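Local coordinates for SAM dependent methyltransferase (Agrobacterium tumefaciens, PDB 2IGT), which binds S-adenosylmethionine and is probably a methyltransferase that uses it as the methyl donor, at residues A[164-177]-A[194-206]. Numbering follows the deposited sequence.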
ATOM      1  N   THR A 164      -4.404   9.406  19.655  1.00 18.78           N
ATOM      2  CA  THR A 164      -5.307   8.644  20.504  1.00 18.20           C
ATOM      3  C   THR A 164      -6.178   9.540  21.391  1.00 18.33           C
ATOM      4  O   THR A 164      -6.960   9.035  22.179  1.00 18.88           O
ATOM      5  CB  THR A 164      -4.545   7.618  21.360  1.00 18.51           C
ATOM      6  OG1 THR A 164      -3.561   8.301  22.155  1.00 20.59           O
ATOM      7  CG2 THR A 164      -3.867   6.519  20.460  1.00 17.41           C
ATOM      8  N   GLY A 165      -6.017  10.860  21.259  1.00 17.26           N
ATOM      9  CA  GLY A 165      -6.978  11.827  21.802  1.00 17.75           C
ATOM     10  C   GLY A 165      -6.995  12.051  23.298  1.00 17.50           C
ATOM     11  O   GLY A 165      -7.984  12.547  23.818  1.00 17.72           O
ATOM     12  N   VAL A 166      -5.902  11.763  24.002  1.00 17.99           N
ATOM     13  CA  VAL A 166      -5.913  12.004  25.455  1.00 18.14           C
ATOM     14  C   VAL A 166      -6.130  13.506  25.761  1.00 18.57           C
ATOM     15  O   VAL A 166      -6.878  13.854  26.674  1.00 17.61           O
ATOM     16  CB  VAL A 166      -4.667  11.435  26.168  1.00 18.29           C
ATOM     17  CG1 VAL A 166      -4.657  11.830  27.671  1.00 18.28           C
ATOM     18  CG2 VAL A 166      -4.674   9.934  26.049  1.00 19.52           C
ATOM     19  N   ALA A 167      -5.529  14.394  24.961  1.00 18.22           N
ATOM     20  CA  ALA A 167      -5.785  15.845  25.149  1.00 18.39           C
ATOM     21  C   ALA A 167      -7.261  16.177  24.938  1.00 18.55           C
ATOM     22  O   ALA A 167      -7.835  17.024  25.639  1.00 18.72           O
ATOM     23  CB  ALA A 167      -4.904  16.691  24.215  1.00 18.22           C
ATOM     24  N   SER A 168      -7.863  15.547  23.930  1.00 19.00           N
ATOM     25  CA  SER A 168      -9.273  15.762  23.627  1.00 18.60           C
ATOM     26  C   SER A 168     -10.113  15.370  24.825  1.00 18.37           C
ATOM     27  O   SER A 168     -11.077  16.054  25.167  1.00 16.90           O
ATOM     28  CB  SER A 168      -9.683  14.937  22.402  1.00 18.48           C
ATOM     29  OG  SER A 168      -8.895  15.325  21.286  1.00 19.17           O
ATOM     30  N   LEU A 169      -9.731  14.269  25.472  1.00 18.10           N
ATOM     31  CA  LEU A 169     -10.504  13.757  26.598  1.00 19.41           C
ATOM     32  C   LEU A 169     -10.327  14.611  27.855  1.00 19.07           C
ATOM     33  O   LEU A 169     -11.307  14.871  28.575  1.00 19.81           O
ATOM     34  CB  LEU A 169     -10.160  12.277  26.857  1.00 19.00           C
ATOM     35  CG  LEU A 169     -10.494  11.342  25.691  1.00 20.74           C
ATOM     36  CD1 LEU A 169     -10.074   9.915  26.006  1.00 21.27           C
ATOM     37  CD2 LEU A 169     -11.996  11.398  25.281  1.00 21.98           C
ATOM     38  N   VAL A 170      -9.095  15.080  28.082  1.00 18.97           N
ATOM     39  CA  VAL A 170      -8.812  16.023  29.182  1.00 18.79           C
ATOM     40  C   VAL A 170      -9.685  17.284  29.030  1.00 18.65           C
ATOM     41  O   VAL A 170     -10.351  17.704  29.981  1.00 17.81           O
ATOM     42  CB  VAL A 170      -7.297  16.391  29.281  1.00 18.51           C
ATOM     43  CG1 VAL A 170      -7.083  17.502  30.294  1.00 18.10           C
ATOM     44  CG2 VAL A 170      -6.441  15.159  29.701  1.00 18.86           C
ATOM     45  N   ALA A 171      -9.698  17.863  27.828  1.00 18.30           N
ATOM     46  CA  ALA A 171     -10.498  19.075  27.570  1.00 17.47           C
ATOM     47  C   ALA A 171     -11.990  18.820  27.785  1.00 17.34           C
ATOM     48  O   ALA A 171     -12.680  19.583  28.482  1.00 17.00           O
ATOM     49  CB  ALA A 171     -10.221  19.637  26.170  1.00 17.19           C
ATOM     50  N   ALA A 172     -12.483  17.728  27.211  1.00 17.56           N
ATOM     51  CA  ALA A 172     -13.890  17.355  27.361  1.00 17.68           C
ATOM     52  C   ALA A 172     -14.302  17.059  28.817  1.00 17.71           C
ATOM     53  O   ALA A 172     -15.408  17.463  29.247  1.00 18.66           O
ATOM     54  CB  ALA A 172     -14.237  16.176  26.425  1.00 17.88           C
ATOM     55  N   ALA A 173     -13.433  16.403  29.583  1.00 18.23           N
ATOM     56  CA  ALA A 173     -13.714  16.133  31.008  1.00 18.55           C
ATOM     57  C   ALA A 173     -13.868  17.441  31.774  1.00 18.89           C
ATOM     58  O   ALA A 173     -14.684  17.540  32.687  1.00 18.37           O
ATOM     59  CB  ALA A 173     -12.624  15.306  31.634  1.00 18.73           C
ATOM     60  N   ALA A 174     -13.090  18.443  31.365  1.00 18.94           N
ATOM     61  CA  ALA A 174     -13.092  19.769  31.984  1.00 19.00           C
ATOM     62  C   ALA A 174     -14.235  20.680  31.520  1.00 19.34           C
ATOM     63  O   ALA A 174     -14.405  21.798  32.051  1.00 19.70           O
ATOM     64  CB  ALA A 174     -11.713  20.451  31.764  1.00 18.77           C
ATOM     65  N   GLY A 175     -15.031  20.218  30.558  1.00 18.39           N
ATOM     66  CA  GLY A 175     -16.200  20.969  30.121  1.00 18.89           C
ATOM     67  C   GLY A 175     -16.095  21.654  28.769  1.00 18.76           C
ATOM     68  O   GLY A 175     -16.979  22.424  28.398  1.00 18.74           O
ATOM     69  N   ALA A 176     -15.045  21.365  28.004  1.00 18.48           N
ATOM     70  CA  ALA A 176     -14.888  21.991  26.690  1.00 18.53           C
ATOM     71  C   ALA A 176     -15.724  21.319  25.599  1.00 18.69           C
ATOM     72  O   ALA A 176     -16.031  20.131  25.671  1.00 18.08           O
ATOM     73  CB  ALA A 176     -13.414  21.985  26.265  1.00 18.46           C
ATOM     74  N   GLU A 177     -16.061  22.102  24.578  1.00 19.23           N
ATOM     75  CA  GLU A 177     -16.587  21.574  23.320  1.00 20.50           C
ATOM     76  C   GLU A 177     -15.382  21.311  22.411  1.00 19.18           C
ATOM     77  O   GLU A 177     -14.686  22.246  21.997  1.00 18.30           O
ATOM     78  CB  GLU A 177     -17.574  22.576  22.732  1.00 20.00           C
ATOM     79  CG  GLU A 177     -18.575  23.036  23.814  1.00 23.03           C
ATOM     80  CD  GLU A 177     -19.628  24.040  23.342  1.00 25.02           C
ATOM     81  OE1 GLU A 177     -19.536  24.532  22.191  1.00 30.13           O
ATOM     82  OE2 GLU A 177     -20.550  24.333  24.148  1.00 31.74           O
ATOM     83  N   ASN A 194     -10.998   5.099  23.676  1.00 17.84           N
ATOM     84  CA  ASN A 194     -10.588   5.823  24.881  1.00 18.05           C
ATOM     85  C   ASN A 194     -11.717   6.686  25.460  1.00 18.51           C
ATOM     86  O   ASN A 194     -11.945   6.705  26.670  1.00 18.48           O
ATOM     87  CB  ASN A 194      -9.341   6.682  24.599  1.00 17.67           C
ATOM     88  CG  ASN A 194      -8.100   5.839  24.370  1.00 17.47           C
ATOM     89  OD1 ASN A 194      -8.039   4.685  24.798  1.00 17.48           O
ATOM     90  ND2 ASN A 194      -7.086   6.422  23.720  1.00 17.03           N
ATOM     91  N   GLN A 195     -12.440   7.389  24.593  1.00 18.83           N
ATOM     92  CA  GLN A 195     -13.611   8.129  25.055  1.00 18.37           C
ATOM     93  C   GLN A 195     -14.608   7.228  25.836  1.00 19.70           C
ATOM     94  O   GLN A 195     -15.124   7.610  26.911  1.00 19.57           O
ATOM     95  CB  GLN A 195     -14.291   8.812  23.857  1.00 18.32           C
ATOM     96  CG  GLN A 195     -15.573   9.599  24.230  1.00 18.09           C
ATOM     97  CD  GLN A 195     -16.348  10.048  23.025  1.00 18.50           C
ATOM     98  OE1 GLN A 195     -16.207   9.474  21.937  1.00 17.25           O
ATOM     99  NE2 GLN A 195     -17.181  11.083  23.201  1.00 18.86           N
ATOM    100  N   VAL A 196     -14.883   6.043  25.295  1.00 19.54           N
ATOM    101  CA  VAL A 196     -15.805   5.099  25.953  1.00 20.58           C
ATOM    102  C   VAL A 196     -15.247   4.711  27.318  1.00 20.93           C
ATOM    103  O   VAL A 196     -15.942   4.837  28.327  1.00 21.29           O
ATOM    104  CB  VAL A 196     -16.059   3.826  25.113  1.00 19.43           C
ATOM    105  CG1 VAL A 196     -16.847   2.789  25.910  1.00 20.92           C
ATOM    106  CG2 VAL A 196     -16.794   4.193  23.834  1.00 19.77           C
ATOM    107  N   LEU A 197     -13.986   4.278  27.337  1.00 20.80           N
ATOM    108  CA  LEU A 197     -13.329   3.860  28.562  1.00 21.64           C
ATOM    109  C   LEU A 197     -13.307   4.974  29.618  1.00 21.45           C
ATOM    110  O   LEU A 197     -13.476   4.703  30.806  1.00 21.39           O
ATOM    111  CB  LEU A 197     -11.915   3.375  28.246  1.00 21.87           C
ATOM    112  CG  LEU A 197     -11.248   2.464  29.272  1.00 25.07           C
ATOM    113  CD1 LEU A 197     -11.901   1.057  29.229  1.00 24.88           C
ATOM    114  CD2 LEU A 197      -9.745   2.410  29.026  1.00 24.51           C
ATOM    115  N   ALA A 198     -13.126   6.218  29.175  1.00 20.45           N
ATOM    116  CA  ALA A 198     -13.052   7.366  30.073  1.00 20.49           C
ATOM    117  C   ALA A 198     -14.410   7.852  30.591  1.00 20.66           C
ATOM    118  O   ALA A 198     -14.461   8.734  31.458  1.00 21.11           O
ATOM    119  CB  ALA A 198     -12.296   8.514  29.429  1.00 19.49           C
ATOM    120  N   GLY A 199     -15.487   7.296  30.052  1.00 20.49           N
ATOM    121  CA  GLY A 199     -16.831   7.647  30.484  1.00 21.41           C
ATOM    122  C   GLY A 199     -17.242   8.974  29.892  1.00 21.84           C
ATOM    123  O   GLY A 199     -18.014   9.727  30.499  1.00 21.30           O
ATOM    124  N   LEU A 200     -16.722   9.271  28.706  1.00 21.66           N
ATOM    125  CA  LEU A 200     -16.979  10.560  28.088  1.00 22.06           C
ATOM    126  C   LEU A 200     -17.808  10.442  26.816  1.00 22.86           C
ATOM    127  O   LEU A 200     -17.829  11.377  26.013  1.00 23.06           O
ATOM    128  CB  LEU A 200     -15.646  11.314  27.850  1.00 21.56           C
ATOM    129  CG  LEU A 200     -14.915  11.765  29.132  1.00 20.44           C
ATOM    130  CD1 LEU A 200     -13.477  12.197  28.820  1.00 20.42           C
ATOM    131  CD2 LEU A 200     -15.694  12.914  29.799  1.00 21.20           C
ATOM    132  N   GLU A 201     -18.527   9.323  26.647  1.00 23.94           N
ATOM    133  CA  GLU A 201     -19.370   9.112  25.443  1.00 25.60           C
ATOM    134  C   GLU A 201     -20.403  10.199  25.175  1.00 24.80           C
ATOM    135  O   GLU A 201     -20.717  10.485  24.013  1.00 25.69           O
ATOM    136  CB  GLU A 201     -20.126   7.781  25.512  1.00 26.25           C
ATOM    137  CG  GLU A 201     -19.315   6.537  25.212  1.00 28.41           C
ATOM    138  CD  GLU A 201     -20.208   5.300  25.064  1.00 29.67           C
ATOM    139  OE1 GLU A 201     -20.242   4.474  26.017  1.00 34.37           O
ATOM    140  OE2 GLU A 201     -20.879   5.172  24.000  1.00 33.81           O
ATOM    141  N   GLN A 202     -20.942  10.793  26.231  0.60 24.49           N
ATOM    142  CA  GLN A 202     -21.941  11.838  26.069  0.60 24.43           C
ATOM    143  C   GLN A 202     -21.348  13.237  25.905  0.60 23.78           C
ATOM    144  O   GLN A 202     -22.071  14.162  25.539  0.60 23.24           O
ATOM    145  CB  GLN A 202     -22.982  11.791  27.202  0.60 24.81           C
ATOM    146  CG  GLN A 202     -24.265  11.003  26.860  0.60 26.69           C
ATOM    147  CD  GLN A 202     -23.987   9.600  26.331  0.60 28.68           C
ATOM    148  OE1 GLN A 202     -24.073   9.353  25.127  0.60 29.35           O
ATOM    149  NE2 GLN A 202     -23.633   8.681  27.228  0.60 30.02           N
ATOM    150  N   ALA A 203     -20.045  13.391  26.152  1.00 23.18           N
ATOM    151  CA  ALA A 203     -19.392  14.724  26.088  1.00 22.89           C
ATOM    152  C   ALA A 203     -19.358  15.278  24.658  1.00 22.44           C
ATOM    153  O   ALA A 203     -19.329  14.497  23.701  1.00 22.68           O
ATOM    154  CB  ALA A 203     -17.988  14.686  26.687  1.00 22.43           C
ATOM    155  N   PRO A 204     -19.385  16.618  24.500  1.00 22.48           N
ATOM    156  CA  PRO A 204     -19.332  17.213  23.146  1.00 22.11           C
ATOM    157  C   PRO A 204     -17.928  17.095  22.517  1.00 22.17           C
ATOM    158  O   PRO A 204     -17.101  18.026  22.590  1.00 22.92           O
ATOM    159  CB  PRO A 204     -19.747  18.676  23.387  1.00 22.72           C
ATOM    160  CG  PRO A 204     -19.306  18.942  24.808  1.00 22.41           C
ATOM    161  CD  PRO A 204     -19.538  17.653  25.548  1.00 22.55           C
ATOM    162  N   ILE A 205     -17.651  15.932  21.935  1.00 20.95           N
ATOM    163  CA  ILE A 205     -16.433  15.745  21.138  1.00 20.34           C
ATOM    164  C   ILE A 205     -16.858  15.432  19.705  1.00 20.08           C
ATOM    165  O   ILE A 205     -17.604  14.469  19.458  1.00 19.64           O
ATOM    166  CB  ILE A 205     -15.552  14.621  21.670  1.00 20.39           C
ATOM    167  CG1 ILE A 205     -15.220  14.858  23.151  1.00 20.71           C
ATOM    168  CG2 ILE A 205     -14.242  14.495  20.805  1.00 19.94           C
ATOM    169  CD1 ILE A 205     -14.389  13.739  23.761  1.00 20.87           C
ATOM    170  N   ARG A 206     -16.409  16.255  18.769  0.50 19.24           N
ATOM    171  CA  ARG A 206     -16.683  16.040  17.356  0.50 19.45           C
ATOM    172  C   ARG A 206     -15.440  15.411  16.690  0.50 19.76           C
ATOM    173  O   ARG A 206     -14.349  16.004  16.704  0.50 18.81           O
ATOM    174  CB  ARG A 206     -17.105  17.372  16.707  0.50 19.62           C
ATOM    175  CG  ARG A 206     -16.974  17.431  15.197  0.50 19.66           C
ATOM    176  CD  ARG A 206     -17.617  18.700  14.636  0.50 18.71           C
ATOM    177  NE  ARG A 206     -16.793  19.883  14.905  0.50 18.83           N
ATOM    178  CZ  ARG A 206     -16.841  21.015  14.210  0.50 15.43           C
ATOM    179  NH1 ARG A 206     -17.707  21.149  13.207  0.50 13.81           N
ATOM    180  NH2 ARG A 206     -16.040  22.021  14.536  0.50 14.05           N
TER
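L169 is the main bump of helix 166-173, and its fork fills a hollow walled by N194, Q195, A198, L200 and I205. One prong, CD1, rests 3.6 Å from CB of N194; the other, CD2, lies 3.7 Å from both CA of Q195 and CD1 of I205. A branched leucine suits this place because its methyls reach different walls. In return L200 pushes its own fork against the helix, CD1 lying 3.5 Å from O of L169 and CD2 over the backbone of A173. One turn on from L169, A172 offers only a methyl, small enough for I205 CD1 to approach its CB to 3.6 Å; CG1 of I205 is anti to the carbonyl carbon (chi1 -55°). The segments come from the Rossmann-like fold of a SAM-dependent methyltransferase: helix 166-173 is the crossover between parallel strands 156-160 and 177-181, and helix 185-198 leads into edge strand 205-208. A203 CB meets A172 CB at 4.0 Å, and the P204 ring, its rigidity suiting an inverse gamma turn, sets CG 3.6 Å from O of A176. N194 ND2 donates to O of T164 (3.0 Å, 160° at the hydrogen), while OD1 accepts from N of L122.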